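Local coordinates for reticulocyte binding protein (PDB 3FAW), which probably hydrolyses alpha-1,6 branch links in pullulan and related alpha-glucans as a cell-wall-anchored pullulanase of group B Streptococcus, at residues 626-638 with 649-663. Residues are numbered along the deposited sequence; the frame is centred on the assembly and turned at random.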
ATOM      1  N   THR A 626      14.943   7.751  13.502  1.00 11.76           N
ATOM      2  CA  THR A 626      15.938   8.292  12.576  1.00 11.99           C
ATOM      3  C   THR A 626      16.516   7.205  11.672  1.00 13.23           C
ATOM      4  O   THR A 626      16.579   6.027  12.053  1.00 12.21           O
ATOM      5  CB  THR A 626      17.107   8.978  13.335  1.00 12.98           C
ATOM      6  OG1 THR A 626      17.967   9.640  12.398  1.00 10.34           O
ATOM      7  CG2 THR A 626      17.910   7.957  14.126  1.00 10.30           C
ATOM      8  N   LYS A 627      16.947   7.624  10.482  1.00 14.12           N
ATOM      9  CA  LYS A 627      17.614   6.743   9.521  1.00 16.07           C
ATOM     10  C   LYS A 627      18.974   7.320   9.114  1.00 16.87           C
ATOM     11  O   LYS A 627      19.326   7.336   7.931  1.00 16.89           O
ATOM     12  CB  LYS A 627      16.725   6.526   8.290  1.00 16.38           C
ATOM     13  CG  LYS A 627      15.416   5.816   8.602  1.00 17.08           C
ATOM     14  CD  LYS A 627      14.568   5.569   7.358  1.00 14.52           C
ATOM     15  CE  LYS A 627      13.274   4.848   7.729  1.00 15.23           C
ATOM     16  NZ  LYS A 627      12.306   4.726   6.601  1.00 10.83           N
ATOM     17  N   ARG A 628      19.735   7.778  10.109  1.00 19.11           N
ATOM     18  CA  ARG A 628      21.055   8.362   9.883  1.00 19.64           C
ATOM     19  C   ARG A 628      22.053   7.272   9.489  1.00 19.30           C
ATOM     20  O   ARG A 628      22.058   6.190  10.075  1.00 19.15           O
ATOM     21  CB  ARG A 628      21.556   9.093  11.139  1.00 20.64           C
ATOM     22  CG  ARG A 628      22.714  10.069  10.868  1.00 21.84           C
ATOM     23  CD  ARG A 628      23.602  10.288  12.086  1.00 25.59           C
ATOM     24  NE  ARG A 628      23.007  11.167  13.096  1.00 27.27           N
ATOM     25  CZ  ARG A 628      23.521  12.321  13.531  1.00 27.29           C
ATOM     26  NH1 ARG A 628      24.668  12.800  13.061  1.00 27.95           N
ATOM     27  NH2 ARG A 628      22.871  13.011  14.460  1.00 27.36           N
ATOM     28  N   LEU A 629      22.890   7.570   8.498  1.00 18.49           N
ATOM     29  CA  LEU A 629      23.875   6.620   7.986  1.00 18.30           C
ATOM     30  C   LEU A 629      25.152   6.679   8.829  1.00 19.01           C
ATOM     31  O   LEU A 629      26.078   7.439   8.528  1.00 18.58           O
ATOM     32  CB  LEU A 629      24.175   6.920   6.511  1.00 18.80           C
ATOM     33  CG  LEU A 629      24.989   5.901   5.707  1.00 17.05           C
ATOM     34  CD1 LEU A 629      24.217   4.601   5.513  1.00 14.89           C
ATOM     35  CD2 LEU A 629      25.383   6.496   4.364  1.00 16.63           C
ATOM     36  N   LEU A 630      25.185   5.871   9.889  1.00 19.33           N
ATOM     37  CA  LEU A 630      26.345   5.774  10.785  1.00 19.01           C
ATOM     38  C   LEU A 630      27.408   4.820  10.232  1.00 19.05           C
ATOM     39  O   LEU A 630      27.813   3.863  10.901  1.00 19.45           O
ATOM     40  CB  LEU A 630      25.907   5.310  12.180  1.00 19.33           C
ATOM     41  CG  LEU A 630      24.923   6.206  12.934  1.00 19.39           C
ATOM     42  CD1 LEU A 630      24.481   5.534  14.228  1.00 20.52           C
ATOM     43  CD2 LEU A 630      25.543   7.562  13.228  1.00 21.03           C
ATOM     44  N   ASN A 631      27.858   5.100   9.011  1.00 18.62           N
ATOM     45  CA  ASN A 631      28.896   4.319   8.346  1.00 18.41           C
ATOM     46  C   ASN A 631      30.201   5.115   8.358  1.00 18.89           C
ATOM     47  O   ASN A 631      30.209   6.270   7.926  1.00 18.47           O
ATOM     48  CB  ASN A 631      28.471   4.024   6.906  1.00 17.69           C
ATOM     49  CG  ASN A 631      29.384   3.029   6.210  1.00 18.54           C
ATOM     50  OD1 ASN A 631      30.575   3.281   6.024  1.00 18.44           O
ATOM     51  ND2 ASN A 631      28.823   1.895   5.805  1.00 12.54           N
ATOM     52  N   PRO A 632      31.305   4.512   8.856  1.00 19.01           N
ATOM     53  CA  PRO A 632      32.621   5.174   8.887  1.00 19.53           C
ATOM     54  C   PRO A 632      33.051   5.818   7.565  1.00 19.22           C
ATOM     55  O   PRO A 632      33.723   6.851   7.576  1.00 18.31           O
ATOM     56  CB  PRO A 632      33.579   4.033   9.242  1.00 20.22           C
ATOM     57  CG  PRO A 632      32.754   3.069  10.004  1.00 20.48           C
ATOM     58  CD  PRO A 632      31.365   3.159   9.442  1.00 20.32           C
ATOM     59  N   ASP A 633      32.662   5.216   6.443  1.00 18.80           N
ATOM     60  CA  ASP A 633      33.008   5.752   5.123  1.00 20.03           C
ATOM     61  C   ASP A 633      32.279   7.064   4.825  1.00 20.31           C
ATOM     62  O   ASP A 633      32.686   7.815   3.940  1.00 21.21           O
ATOM     63  CB  ASP A 633      32.713   4.724   4.024  1.00 20.43           C
ATOM     64  CG  ASP A 633      33.535   3.444   4.178  1.00 24.20           C
ATOM     65  OD1 ASP A 633      34.683   3.517   4.666  1.00 24.88           O
ATOM     66  OD2 ASP A 633      33.031   2.363   3.804  1.00 30.20           O
ATOM     67  N   TYR A 634      31.201   7.330   5.560  1.00 21.77           N
ATOM     68  CA  TYR A 634      30.452   8.579   5.429  1.00 22.64           C
ATOM     69  C   TYR A 634      30.412   9.342   6.758  1.00 22.30           C
ATOM     70  O   TYR A 634      29.372   9.869   7.161  1.00 22.16           O
ATOM     71  CB  TYR A 634      29.050   8.286   4.901  1.00 23.51           C
ATOM     72  CG  TYR A 634      29.074   7.514   3.598  1.00 25.56           C
ATOM     73  CD1 TYR A 634      29.336   8.158   2.393  1.00 25.66           C
ATOM     74  CD2 TYR A 634      28.860   6.138   3.574  1.00 26.45           C
ATOM     75  CE1 TYR A 634      29.368   7.457   1.197  1.00 27.66           C
ATOM     76  CE2 TYR A 634      28.892   5.426   2.384  1.00 27.47           C
ATOM     77  CZ  TYR A 634      29.147   6.090   1.198  1.00 28.77           C
ATOM     78  OH  TYR A 634      29.182   5.389   0.013  1.00 30.29           O
ATOM     79  N   MET A 635      31.563   9.391   7.427  1.00 22.30           N
ATOM     80  CA  MET A 635      31.751  10.206   8.633  1.00 22.54           C
ATOM     81  C   MET A 635      31.588  11.689   8.295  1.00 22.10           C
ATOM     82  O   MET A 635      31.076  12.461   9.101  1.00 22.10           O
ATOM     83  CB  MET A 635      33.139   9.943   9.237  1.00 22.47           C
ATOM     84  CG  MET A 635      33.504  10.778  10.472  1.00 22.49           C
ATOM     85  SD  MET A 635      32.585  10.360  11.967  1.00 23.47           S
ATOM     86  CE  MET A 635      33.200   8.708  12.301  1.00 22.12           C
ATOM     87  N   THR A 636      32.032  12.077   7.104  1.00 22.86           N
ATOM     88  CA  THR A 636      31.914  13.453   6.637  1.00 24.63           C
ATOM     89  C   THR A 636      31.474  13.479   5.176  1.00 25.72           C
ATOM     90  O   THR A 636      31.534  12.461   4.481  1.00 25.67           O
ATOM     91  CB  THR A 636      33.247  14.223   6.790  1.00 25.41           C
ATOM     92  OG1 THR A 636      34.273  13.579   6.025  1.00 26.64           O
ATOM     93  CG2 THR A 636      33.673  14.284   8.256  1.00 26.40           C
ATOM     94  N   LYS A 637      31.031  14.651   4.727  1.00 26.93           N
ATOM     95  CA  LYS A 637      30.530  14.841   3.366  1.00 28.31           C
ATOM     96  C   LYS A 637      31.514  14.304   2.329  1.00 29.04           C
ATOM     97  O   LYS A 637      32.696  14.626   2.372  1.00 29.56           O
ATOM     98  CB  LYS A 637      30.269  16.331   3.107  1.00 28.87           C
ATOM     99  CG  LYS A 637      29.645  16.648   1.748  1.00 29.09           C
ATOM    100  CD  LYS A 637      29.743  18.134   1.435  1.00 29.47           C
ATOM    101  CE  LYS A 637      29.066  18.477   0.116  1.00 31.91           C
ATOM    102  NZ  LYS A 637      29.642  17.722  -1.036  1.00 32.80           N
ATOM    103  N   VAL A 638      31.015  13.484   1.406  1.00 30.79           N
ATOM    104  CA  VAL A 638      31.833  12.929   0.325  1.00 31.45           C
ATOM    105  C   VAL A 638      31.503  13.608  -1.004  1.00 33.08           C
ATOM    106  O   VAL A 638      30.606  14.452  -1.077  1.00 32.96           O
ATOM    107  CB  VAL A 638      31.653  11.396   0.192  1.00 31.23           C
ATOM    108  CG1 VAL A 638      32.017  10.705   1.501  1.00 31.04           C
ATOM    109  CG2 VAL A 638      30.233  11.047  -0.237  1.00 31.75           C
ATOM    110  N   LEU A 649      21.875  14.881   2.512  1.00 16.57           N
ATOM    111  CA  LEU A 649      22.898  15.564   3.294  1.00 17.55           C
ATOM    112  C   LEU A 649      22.280  16.692   4.111  1.00 18.27           C
ATOM    113  O   LEU A 649      21.535  17.515   3.580  1.00 19.55           O
ATOM    114  CB  LEU A 649      23.968  16.144   2.362  1.00 16.86           C
ATOM    115  CG  LEU A 649      25.171  16.866   2.987  1.00 18.64           C
ATOM    116  CD1 LEU A 649      26.127  15.883   3.672  1.00 12.69           C
ATOM    117  CD2 LEU A 649      25.902  17.673   1.915  1.00 18.05           C
ATOM    118  N   ILE A 650      22.588  16.715   5.404  1.00 19.53           N
ATOM    119  CA  ILE A 650      22.295  17.865   6.257  1.00 20.32           C
ATOM    120  C   ILE A 650      23.622  18.584   6.507  1.00 20.82           C
ATOM    121  O   ILE A 650      24.504  18.063   7.191  1.00 20.10           O
ATOM    122  CB  ILE A 650      21.648  17.446   7.599  1.00 20.73           C
ATOM    123  CG1 ILE A 650      20.219  16.947   7.376  1.00 21.38           C
ATOM    124  CG2 ILE A 650      21.597  18.626   8.567  1.00 18.55           C
ATOM    125  CD1 ILE A 650      20.098  15.748   6.481  1.00 25.34           C
ATOM    126  N   GLU A 651      23.747  19.781   5.938  1.00 22.48           N
ATOM    127  CA  GLU A 651      25.009  20.521   5.918  1.00 24.06           C
ATOM    128  C   GLU A 651      25.559  20.855   7.310  1.00 23.60           C
ATOM    129  O   GLU A 651      26.771  20.891   7.498  1.00 24.48           O
ATOM    130  CB  GLU A 651      24.860  21.816   5.099  1.00 25.41           C
ATOM    131  CG  GLU A 651      24.860  21.619   3.577  1.00 28.25           C
ATOM    132  CD  GLU A 651      23.503  21.224   2.998  1.00 33.40           C
ATOM    133  OE1 GLU A 651      22.530  21.049   3.767  1.00 34.96           O
ATOM    134  OE2 GLU A 651      23.414  21.086   1.757  1.00 34.48           O
ATOM    135  N   ALA A 652      24.670  21.082   8.276  1.00 22.42           N
ATOM    136  CA  ALA A 652      25.064  21.512   9.624  1.00 21.85           C
ATOM    137  C   ALA A 652      25.654  20.390  10.479  1.00 20.98           C
ATOM    138  O   ALA A 652      26.246  20.658  11.526  1.00 19.60           O
ATOM    139  CB  ALA A 652      23.870  22.139  10.346  1.00 21.40           C
ATOM    140  N   VAL A 653      25.481  19.142  10.051  1.00 20.94           N
ATOM    141  CA  VAL A 653      25.992  17.993  10.800  1.00 21.45           C
ATOM    142  C   VAL A 653      27.489  17.794  10.549  1.00 21.97           C
ATOM    143  O   VAL A 653      27.942  17.798   9.402  1.00 21.55           O
ATOM    144  CB  VAL A 653      25.222  16.698  10.450  1.00 21.40           C
ATOM    145  CG1 VAL A 653      25.856  15.492  11.137  1.00 21.46           C
ATOM    146  CG2 VAL A 653      23.757  16.831  10.842  1.00 19.51           C
ATOM    147  N   LYS A 654      28.244  17.613  11.634  1.00 22.69           N
ATOM    148  CA  LYS A 654      29.698  17.468  11.566  1.00 23.44           C
ATOM    149  C   LYS A 654      30.110  16.014  11.322  1.00 22.48           C
ATOM    150  O   LYS A 654      30.878  15.725  10.401  1.00 22.04           O
ATOM    151  CB  LYS A 654      30.343  17.972  12.859  1.00 23.68           C
ATOM    152  CG  LYS A 654      30.061  19.434  13.170  1.00 26.57           C
ATOM    153  CD  LYS A 654      30.872  19.910  14.369  1.00 27.24           C
ATOM    154  CE  LYS A 654      30.614  21.375  14.676  1.00 29.56           C
ATOM    155  NZ  LYS A 654      29.239  21.603  15.189  1.00 29.50           N
ATOM    156  N   GLU A 655      29.607  15.114  12.165  1.00 20.54           N
ATOM    157  CA  GLU A 655      29.888  13.683  12.041  1.00 19.73           C
ATOM    158  C   GLU A 655      28.635  12.907  11.598  1.00 18.57           C
ATOM    159  O   GLU A 655      27.569  13.031  12.206  1.00 18.13           O
ATOM    160  CB  GLU A 655      30.456  13.139  13.359  1.00 19.88           C
ATOM    161  CG  GLU A 655      31.854  13.694  13.680  1.00 21.19           C
ATOM    162  CD  GLU A 655      32.469  13.144  14.960  1.00 20.77           C
ATOM    163  OE1 GLU A 655      31.863  12.261  15.606  1.00 22.41           O
ATOM    164  OE2 GLU A 655      33.577  13.600  15.320  1.00 23.68           O
ATOM    165  N   TYR A 656      28.786  12.122  10.527  1.00 17.90           N
ATOM    166  CA  TYR A 656      27.696  11.348   9.905  1.00 18.08           C
ATOM    167  C   TYR A 656      26.546  12.238   9.414  1.00 16.99           C
ATOM    168  O   TYR A 656      25.462  12.226   9.998  1.00 16.79           O
ATOM    169  CB  TYR A 656      27.153  10.284  10.865  1.00 19.06           C
ATOM    170  CG  TYR A 656      28.183   9.312  11.395  1.00 20.08           C
ATOM    171  CD1 TYR A 656      28.878   8.462  10.538  1.00 19.20           C
ATOM    172  CD2 TYR A 656      28.444   9.226  12.759  1.00 21.41           C
ATOM    173  CE1 TYR A 656      29.811   7.559  11.029  1.00 20.62           C
ATOM    174  CE2 TYR A 656      29.377   8.329  13.259  1.00 20.63           C
ATOM    175  CZ  TYR A 656      30.056   7.498  12.391  1.00 21.21           C
ATOM    176  OH  TYR A 656      30.981   6.607  12.884  1.00 24.29           O
ATOM    177  N   PRO A 657      26.775  13.008   8.331  1.00 16.29           N
ATOM    178  CA  PRO A 657      25.798  13.994   7.862  1.00 15.81           C
ATOM    179  C   PRO A 657      24.690  13.465   6.939  1.00 15.98           C
ATOM    180  O   PRO A 657      23.750  14.209   6.639  1.00 16.60           O
ATOM    181  CB  PRO A 657      26.673  14.990   7.102  1.00 15.56           C
ATOM    182  CG  PRO A 657      27.761  14.153   6.527  1.00 15.16           C
ATOM    183  CD  PRO A 657      27.986  13.006   7.487  1.00 15.76           C
ATOM    184  N   TYR A 658      24.793  12.211   6.496  1.00 15.70           N
ATOM    185  CA  TYR A 658      23.833  11.637   5.543  1.00 15.26           C
ATOM    186  C   TYR A 658      22.699  10.878   6.238  1.00 14.78           C
ATOM    187  O   TYR A 658      22.934  10.093   7.154  1.00 13.80           O
ATOM    188  CB  TYR A 658      24.548  10.722   4.544  1.00 15.69           C
ATOM    189  CG  TYR A 658      25.497  11.455   3.615  1.00 13.57           C
ATOM    190  CD1 TYR A 658      25.023  12.134   2.497  1.00 13.15           C
ATOM    191  CD2 TYR A 658      26.870  11.464   3.855  1.00 15.70           C
ATOM    192  CE1 TYR A 658      25.894  12.806   1.636  1.00 14.57           C
ATOM    193  CE2 TYR A 658      27.749  12.132   3.005  1.00 12.79           C
ATOM    194  CZ  TYR A 658      27.254  12.800   1.897  1.00 15.14           C
ATOM    195  OH  TYR A 658      28.115  13.467   1.052  1.00 18.80           O
ATOM    196  N   PHE A 659      21.472  11.136   5.786  1.00 15.48           N
ATOM    197  CA  PHE A 659      20.264  10.492   6.303  1.00 15.39           C
ATOM    198  C   PHE A 659      19.509   9.855   5.130  1.00 15.62           C
ATOM    199  O   PHE A 659      19.390  10.454   4.062  1.00 15.85           O
ATOM    200  CB  PHE A 659      19.358  11.517   7.000  1.00 15.29           C
ATOM    201  CG  PHE A 659      19.991  12.196   8.198  1.00 15.44           C
ATOM    202  CD1 PHE A 659      19.554  11.913   9.482  1.00 15.71           C
ATOM    203  CD2 PHE A 659      21.004  13.134   8.034  1.00 13.47           C
ATOM    204  CE1 PHE A 659      20.122  12.544  10.584  1.00 18.29           C
ATOM    205  CE2 PHE A 659      21.580  13.766   9.127  1.00 15.72           C
ATOM    206  CZ  PHE A 659      21.141  13.470  10.405  1.00 15.71           C
ATOM    207  N   ILE A 660      18.988   8.648   5.335  1.00 16.29           N
ATOM    208  CA  ILE A 660      18.354   7.890   4.253  1.00 15.34           C
ATOM    209  C   ILE A 660      16.882   8.265   4.080  1.00 14.41           C
ATOM    210  O   ILE A 660      16.097   8.188   5.026  1.00 12.44           O
ATOM    211  CB  ILE A 660      18.479   6.366   4.481  1.00 15.81           C
ATOM    212  CG1 ILE A 660      19.955   5.957   4.627  1.00 15.57           C
ATOM    213  CG2 ILE A 660      17.824   5.595   3.342  1.00 15.13           C
ATOM    214  CD1 ILE A 660      20.861   6.407   3.484  1.00 12.02           C
ATOM    215  N   HIS A 661      16.525   8.667   2.859  1.00 13.99           N
ATOM    216  CA  HIS A 661      15.150   9.046   2.520  1.00 14.42           C
ATOM    217  C   HIS A 661      14.398   7.949   1.759  1.00 14.61           C
ATOM    218  O   HIS A 661      13.216   8.102   1.464  1.00 13.64           O
ATOM    219  CB  HIS A 661      15.126  10.349   1.709  1.00 14.82           C
ATOM    220  CG  HIS A 661      15.838  10.263   0.394  1.00 15.41           C
ATOM    221  ND1 HIS A 661      17.141  10.683   0.226  1.00 15.76           N
ATOM    222  CD2 HIS A 661      15.426   9.812  -0.815  1.00 13.71           C
ATOM    223  CE1 HIS A 661      17.502  10.488  -1.030  1.00 13.79           C
ATOM    224  NE2 HIS A 661      16.483   9.960  -1.682  1.00 12.12           N
ATOM    225  N   ASP A 662      15.072   6.849   1.434  1.00 13.46           N
ATOM    226  CA  ASP A 662      14.414   5.721   0.762  1.00 12.29           C
ATOM    227  C   ASP A 662      15.094   4.425   1.180  1.00 11.39           C
ATOM    228  O   ASP A 662      16.020   3.950   0.519  1.00  9.65           O
ATOM    229  CB  ASP A 662      14.448   5.919  -0.760  1.00 13.07           C
ATOM    230  CG  ASP A 662      13.690   4.836  -1.530  1.00 14.08           C
ATOM    231  OD1 ASP A 662      13.003   3.993  -0.915  1.00 21.16           O
ATOM    232  OD2 ASP A 662      13.780   4.841  -2.773  1.00 17.18           O
ATOM    233  N   SER A 663      14.618   3.851   2.283  1.00 11.66           N
ATOM    234  CA  SER A 663      15.311   2.738   2.936  1.00 12.37           C
ATOM    235  C   SER A 663      14.792   1.350   2.532  1.00 12.92           C
ATOM    236  O   SER A 663      14.913   0.391   3.292  1.00 14.73           O
ATOM    237  CB  SER A 663      15.259   2.917   4.460  1.00 12.43           C
ATOM    238  OG  SER A 663      13.933   2.854   4.946  1.00 10.77           O
TER
HETATM  239  O   HOH W   1      12.473   5.623   3.666  1.00 15.67           O
HETATM  240  O   HOH W   2      26.554   9.780   7.173  1.00 19.33           O
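Tyr-656 is clamped between two parts of the loop 626-638: Met-635 SD sits over one ring face, 4.0 Å from the centroid (Met-aromatic), and CA of Leu-630 makes a CH-pi contact with the opposite face. Asn-631 O meets the ring edge in plane, and Tyr-656 N donates to Met-635 O (2.7 Å). The backbones pair at a single bridge, Arg-628 with Phe-659, where Ile-660 N to Lys-627 O and Leu-629 N to Tyr-658 O are both nearly straight (172°). With CG anti to its backbone N (chi1 -163°), Arg-628 lays CG over the Phe-659 face; NH1 makes a bent bond (140°) to Tyr-656 O, above the carbonyl plane, and lies 3.0 Å from Glu-655 O. Water 2 ties Leu-629 O and Tyr-634 O to Tyr-658 N, and buried Tyr-658 accepts at OH from Val-638 N (2.9 Å). Toward solvent the contact thins: exposed Lys-637 rests aliphatic carbons on Leu-649 CD2, and exposed Glu-655 lies alongside Met-635. At the other end Lys-627 NZ donates to Ser-663 OG, itself bonded to Asn-671. The pair follows the last catalytic-barrel strand, 614-618; strand 658-660 pairs with 647-649, and Ile-670 of helix 668-671 packs on Leu-629 and Ile-660.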